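Local coordinates for phage terminase large subunit (PDB 4ZNK), which probably acts as an ATP-driven motor that packages viral DNA into empty capsids and as a genome-cutting endonuclease, the present chain being its N-terminal ATPase part, at residues P64-W69 with T147-I152; A156-F161 with T184-N189. All coordinates share one frame; numbering follows the deposited sequence. Where two conformers were deposited one is given.

Contact 1. Residues P64-W69 with T147-I152; sequences PGSQGW and TLDFVI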
loop_
_atom_site.group_PDB
_atom_site.type_symbol
_atom_site.label_atom_id
_atom_site.label_comp_id
_atom_site.label_asym_id
_atom_site.label_seq_id
_atom_site.Cartn_x
_atom_site.Cartn_y
_atom_site.Cartn_z
ATOM N N PRO A 64 -11.383 4.565 14.800
ATOM C CA PRO A 64 -11.182 3.663 15.937
ATOM C C PRO A 64 -11.830 2.307 15.731
ATOM O O PRO A 64 -13.012 2.220 15.354
ATOM C CB PRO A 64 -11.841 4.412 17.102
ATOM C CG PRO A 64 -11.740 5.876 16.702
ATOM C CD PRO A 64 -11.895 5.884 15.214
ATOM N N GLY A 65 -11.054 1.267 15.998
ATOM C CA GLY A 65 -11.471 -0.100 15.768
ATOM C C GLY A 65 -11.170 -0.638 14.375
ATOM O O GLY A 65 -11.405 -1.814 14.112
ATOM N N SER A 66 -10.659 0.191 13.466
ATOM C CA SER A 66 -10.308 -0.313 12.139
ATOM C C SER A 66 -9.260 -1.437 12.238
ATOM O O SER A 66 -8.334 -1.349 13.044
ATOM C CB SER A 66 -9.766 0.807 11.248
ATOM O OG SER A 66 -9.576 0.320 9.930
ATOM N N GLN A 67 -9.425 -2.473 11.414
ATOM C CA GLN A 67 -8.485 -3.589 11.326
ATOM C C GLN A 67 -7.993 -3.762 9.903
ATOM O O GLN A 67 -8.772 -3.690 8.929
ATOM C CB GLN A 67 -9.139 -4.887 11.809
ATOM C CG GLN A 67 -9.659 -4.805 13.253
ATOM C CD GLN A 67 -10.418 -6.046 13.635
ATOM O OE1 GLN A 67 -11.551 -6.243 13.204
ATOM N NE2 GLN A 67 -9.792 -6.905 14.422
ATOM N N GLY A 68 -6.695 -3.999 9.766
ATOM C CA GLY A 68 -6.148 -4.264 8.454
ATOM C C GLY A 68 -4.878 -5.068 8.484
ATOM O O GLY A 68 -4.303 -5.302 9.547
ATOM N N TRP A 69 -4.457 -5.477 7.292
ATOM C CA TRP A 69 -3.255 -6.250 7.079
ATOM C C TRP A 69 -2.392 -5.587 6.046
ATOM O O TRP A 69 -2.916 -4.957 5.126
ATOM C CB TRP A 69 -3.549 -7.650 6.544
ATOM C CG TRP A 69 -4.209 -8.618 7.464
ATOM C CD1 TRP A 69 -4.429 -8.488 8.805
ATOM C CD2 TRP A 69 -4.751 -9.884 7.086
ATOM N NE1 TRP A 69 -5.077 -9.605 9.282
ATOM C CE2 TRP A 69 -5.274 -10.481 8.250
ATOM C CE3 TRP A 69 -4.847 -10.568 5.874
ATOM C CZ2 TRP A 69 -5.891 -11.738 8.235
ATOM C CZ3 TRP A 69 -5.446 -11.823 5.866
ATOM C CH2 TRP A 69 -5.962 -12.386 7.038
ATOM N N THR A 147 -12.019 -10.445 9.307
ATOM C CA THR A 147 -12.918 -9.379 8.889
ATOM C C THR A 147 -12.156 -8.066 9.000
ATOM O O THR A 147 -11.737 -7.705 10.092
ATOM C CB THR A 147 -14.183 -9.348 9.779
ATOM O OG1 THR A 147 -14.887 -10.587 9.637
ATOM C CG2 THR A 147 -15.073 -8.185 9.424
ATOM N N LEU A 148 -11.970 -7.370 7.874
ATOM C CA LEU A 148 -11.012 -6.265 7.799
ATOM C C LEU A 148 -11.597 -5.021 7.145
ATOM O O LEU A 148 -12.452 -5.109 6.285
ATOM C CB LEU A 148 -9.754 -6.694 7.007
ATOM C CG LEU A 148 -8.935 -7.836 7.588
ATOM C CD1 LEU A 148 -7.734 -8.129 6.703
ATOM C CD2 LEU A 148 -8.467 -7.525 8.977
ATOM N N ASP A 149 -11.107 -3.863 7.572
ATOM C CA ASP A 149 -11.401 -2.591 6.928
ATOM C C ASP A 149 -10.502 -2.305 5.736
ATOM O O ASP A 149 -10.918 -1.630 4.803
ATOM C CB ASP A 149 -11.249 -1.436 7.919
ATOM C CG ASP A 149 -12.273 -1.484 9.022
ATOM O OD1 ASP A 149 -13.291 -0.786 8.887
ATOM O OD2 ASP A 149 -12.049 -2.204 10.018
ATOM N N PHE A 150 -9.262 -2.771 5.779
ATOM C CA PHE A 150 -8.334 -2.462 4.699
ATOM C C PHE A 150 -7.235 -3.508 4.584
ATOM O O PHE A 150 -6.884 -4.167 5.568
ATOM C CB PHE A 150 -7.706 -1.071 4.889
ATOM C CG PHE A 150 -6.787 -0.948 6.125
ATOM C CD1 PHE A 150 -5.406 -0.997 5.995
ATOM C CD2 PHE A 150 -7.314 -0.746 7.386
ATOM C CE1 PHE A 150 -4.569 -0.869 7.121
ATOM C CE2 PHE A 150 -6.493 -0.603 8.515
ATOM C CZ PHE A 150 -5.122 -0.668 8.381
ATOM N N VAL A 151 -6.714 -3.661 3.372
ATOM C CA VAL A 151 -5.518 -4.457 3.142
ATOM C C VAL A 151 -4.571 -3.694 2.230
ATOM O O VAL A 151 -5.006 -2.976 1.317
ATOM C CB VAL A 151 -5.815 -5.848 2.498
ATOM C CG1 VAL A 151 -6.639 -6.721 3.436
ATOM C CG2 VAL A 151 -6.485 -5.689 1.143
ATOM N N ILE A 152 -3.281 -3.846 2.510
ATOM C CA ILE A 152 -2.209 -3.396 1.637
ATOM C C ILE A 152 -1.463 -4.618 1.117
ATOM O O ILE A 152 -0.997 -5.438 1.906
ATOM C CB ILE A 152 -1.222 -2.482 2.373
ATOM C CG1 ILE A 152 -1.906 -1.200 2.844
ATOM C CG2 ILE A 152 -0.018 -2.154 1.497
ATOM C CD1 ILE A 152 -1.289 -0.680 4.100
#
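Gly68 pairs with Phe150 and Trp69 with Val151 as parallel beta bridges, the two short strand segments running 4.8 Å apart at 18° between their directions. The backbone ladder is straightest at its far end, where Ile152 N donates to Trp69 O at 2.9 Å with an N-H...O angle of 167°; Trp69 N reaches Phe150 O over a longer 3.3 Å. At the entry to the pairing, Gln67 O takes Asp149 N at 2.7 Å and also a weak bond from Phe150 N, so one carbonyl serves two donors. The carboxylate of Asp149 adds a side-chain bond: its OD2 accepts Gln67 N at 3.0 Å on the anti side, out of the carboxylate plane. Arg175 and Arg63 form salt bridges with OD2 and OD1 respectively, and with Gln67 N they limit its rotation.

Most of the apolar part is two CH-pi contacts. Gly68 CA sits over the centre of the Phe150 ring, 3.7 Å from its centroid, an approach helped by the absence of a side chain on Gly68. Phe150 chi1 of 66°, with CG between backbone N and carbonyl carbon, turns the ring beneath it and brings its edge to Ser66 OG, which bonds to Glu59. Leu148 CD1 lies over one face of the Trp69 indole, 3.6 Å from the centroid of the five-membered ring, the two side chains crossing at about a right angle.

Phe150 to Ile152 belong to the predicted Walker B motif. Helix 48-62 packs on Phe150 and Ile152, whereas Trp69 touches strand 126-136, the other sheet neighbour of strand 67-72.

Contact 2. Residues A156-F161 with T184-N189; sequences AAMIPF and TPKGLN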
loop_
_atom_site.group_PDB
_atom_site.type_symbol
_atom_site.label_atom_id
_atom_site.label_comp_id
_atom_site.label_asym_id
_atom_site.label_seq_id
_atom_site.Cartn_x
_atom_site.Cartn_y
_atom_site.Cartn_z
ATOM N N ALA A 156 2.861 -6.613 -4.935
ATOM C CA ALA A 156 1.706 -7.395 -5.364
ATOM C C ALA A 156 1.911 -8.211 -6.625
ATOM O O ALA A 156 1.267 -9.234 -6.799
ATOM C CB ALA A 156 0.506 -6.476 -5.558
ATOM N N ALA A 157 2.785 -7.763 -7.521
ATOM C CA ALA A 157 2.986 -8.477 -8.769
ATOM C C ALA A 157 3.684 -9.825 -8.515
ATOM O O ALA A 157 3.720 -10.667 -9.407
ATOM C CB ALA A 157 3.783 -7.616 -9.764
ATOM N N MET A 158 4.230 -10.003 -7.306
ATOM C CA MET A 158 4.876 -11.253 -6.908
ATOM C C MET A 158 3.976 -12.115 -6.015
ATOM O O MET A 158 4.359 -13.201 -5.609
ATOM C CB MET A 158 6.185 -10.967 -6.175
ATOM C CG MET A 158 7.188 -10.169 -6.997
ATOM S SD MET A 158 8.777 -9.953 -6.165
ATOM C CE MET A 158 9.500 -11.572 -6.415
ATOM N N ILE A 159 2.793 -11.616 -5.687
ATOM C CA ILE A 159 1.815 -12.391 -4.945
ATOM C C ILE A 159 0.917 -13.156 -5.928
ATOM O O ILE A 159 0.405 -12.553 -6.880
ATOM C CB ILE A 159 0.932 -11.478 -4.039
ATOM C CG1 ILE A 159 1.805 -10.829 -2.962
ATOM C CG2 ILE A 159 -0.222 -12.285 -3.422
ATOM C CD1 ILE A 159 1.113 -9.736 -2.145
ATOM N N PRO A 160 0.706 -14.471 -5.697
ATOM C CA PRO A 160 -0.169 -15.225 -6.604
ATOM C C PRO A 160 -1.590 -14.699 -6.565
ATOM O O PRO A 160 -2.080 -14.321 -5.494
ATOM C CB PRO A 160 -0.103 -16.664 -6.066
ATOM C CG PRO A 160 1.104 -16.705 -5.200
ATOM C CD PRO A 160 1.242 -15.335 -4.626
ATOM N N PHE A 161 -2.237 -14.654 -7.724
ATOM C CA PHE A 161 -3.580 -14.116 -7.815
ATOM C C PHE A 161 -4.523 -14.844 -6.879
ATOM O O PHE A 161 -5.372 -14.226 -6.285
ATOM C CB PHE A 161 -4.118 -14.194 -9.249
ATOM C CG PHE A 161 -5.552 -13.724 -9.387
ATOM C CD1 PHE A 161 -5.880 -12.367 -9.326
ATOM C CD2 PHE A 161 -6.576 -14.643 -9.589
ATOM C CE1 PHE A 161 -7.192 -11.953 -9.441
ATOM C CE2 PHE A 161 -7.889 -14.232 -9.717
ATOM C CZ PHE A 161 -8.200 -12.887 -9.640
ATOM N N THR A 184 6.227 -2.836 -8.102
ATOM C CA THR A 184 6.877 -2.713 -9.394
ATOM C C THR A 184 6.322 -3.861 -10.233
ATOM O O THR A 184 6.039 -4.922 -9.700
ATOM C CB THR A 184 8.406 -2.802 -9.286
ATOM O OG1 THR A 184 8.761 -4.010 -8.612
ATOM C CG2 THR A 184 8.950 -1.630 -8.493
ATOM N N PRO A 185 6.139 -3.645 -11.534
ATOM C CA PRO A 185 5.495 -4.655 -12.373
ATOM C C PRO A 185 6.363 -5.882 -12.633
ATOM O O PRO A 185 7.592 -5.833 -12.517
ATOM C CB PRO A 185 5.207 -3.892 -13.668
ATOM C CG PRO A 185 6.197 -2.828 -13.723
ATOM C CD PRO A 185 6.516 -2.452 -12.305
ATOM N N LYS A 186 5.696 -6.993 -12.936
ATOM C CA LYS A 186 6.354 -8.244 -13.262
ATOM C C LYS A 186 5.669 -8.846 -14.485
ATOM O O LYS A 186 5.198 -9.975 -14.459
ATOM C CB LYS A 186 6.302 -9.209 -12.074
ATOM C CG LYS A 186 7.034 -8.713 -10.838
ATOM C CD LYS A 186 8.559 -8.816 -11.000
ATOM C CE LYS A 186 9.307 -8.023 -9.915
ATOM N NZ LYS A 186 8.953 -6.543 -9.991
ATOM N N GLY A 187 5.581 -8.069 -15.549
ATOM C CA GLY A 187 5.022 -8.576 -16.781
ATOM C C GLY A 187 3.529 -8.424 -16.831
ATOM O O GLY A 187 2.925 -7.683 -16.050
ATOM N N LEU A 188 2.915 -9.134 -17.763
ATOM C CA LEU A 188 1.496 -8.937 -18.020
ATOM C C LEU A 188 0.624 -9.916 -17.229
ATOM O O LEU A 188 -0.175 -10.656 -17.798
ATOM C CB LEU A 188 1.261 -9.048 -19.529
ATOM C CG LEU A 188 1.388 -7.756 -20.354
ATOM C CD1 LEU A 188 2.215 -6.638 -19.710
ATOM C CD2 LEU A 188 1.907 -8.079 -21.697
ATOM N N ASN A 189 0.771 -9.901 -15.907
ATOM C CA ASN A 189 0.074 -10.836 -15.046
ATOM C C ASN A 189 -1.143 -10.148 -14.393
ATOM O O ASN A 189 -1.625 -9.140 -14.908
ATOM C CB ASN A 189 1.047 -11.437 -14.020
ATOM C CG ASN A 189 1.471 -10.457 -12.906
ATOM O OD1 ASN A 189 1.288 -9.248 -12.983
ATOM N ND2 ASN A 189 2.077 -11.010 -11.877
#
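Asn189 uses its amide in two directions, linking two loops while capping a helix: ND2 donates to Ala157 O, and OD1 accepts Phe191 N at the start of helix 190-198. The Asn189 ND2 to Ala157 O distance is 3.0 Å, with an N-H...O angle of 137°. Although bent at the hydrogen, the bond meets a lone pair in the carbonyl plane, and the acceptor lies only 7° out of the Asn189 amide plane. With CG set between the backbone N and the carbonyl carbon (chi1 73°), the amide can serve both partners, which together restrict its rotation.

The remaining contact is van der Waals packing around Ala157, against a carbonyl oxygen and a lysine methylene. Ala157 CB lies 3.6 Å from Lys186 CG and 3.5 Å from Thr184 O, alongside residues 184-186. Met158 CG approaches the same Lys186 CG at 4.1 Å, but in one of two conformers, so this touch carries little weight.

Bends at chi2 and chi4 fold Lys186 back over its own loop, where NZ donates to Pro185 O at 3.0 Å from above the carbonyl plane. A longer bond from Lys186 NZ to Thr184 O, 3.3 Å, is weak. The ammonium also forms a salt bridge with Glu252, which accepts a hydrogen bond from Thr184 OG1 as well.

Both loops leave the C-terminal ends of parallel strands, 150-154 and 178-183, and each leads into a helix. This is the nucleotide-binding end of a P-loop NTPase sheet: Glu155, the predicted ATPase catalytic residue, immediately precedes Ala156, and Thr184 lies close to the ADP-binding Lys48.

Overall arrangement
Strand 150-154 connects the two sites: contact 1 pairs its beginning with strand 67-72, and contact 2 involves the loop after it, with centres about 23 Å apart. Contact 1 is buried along the start of two strands and the loops before them, hiding 481 Å² between its segments, against 209 Å² for the partly buried contact 2, between loops at strand C-terminal ends. Accordingly, segments 64-69 and 147-152 are joined by a run of backbone bonds reinforced by aromatic faces, whereas 156-161 and 184-189 share a single hydrogen bond, from a side-chain amide, beside van der Waals contacts of a methyl. Each has a charged group with outside partners: Asp149 among arginines, Lys186 with Glu252.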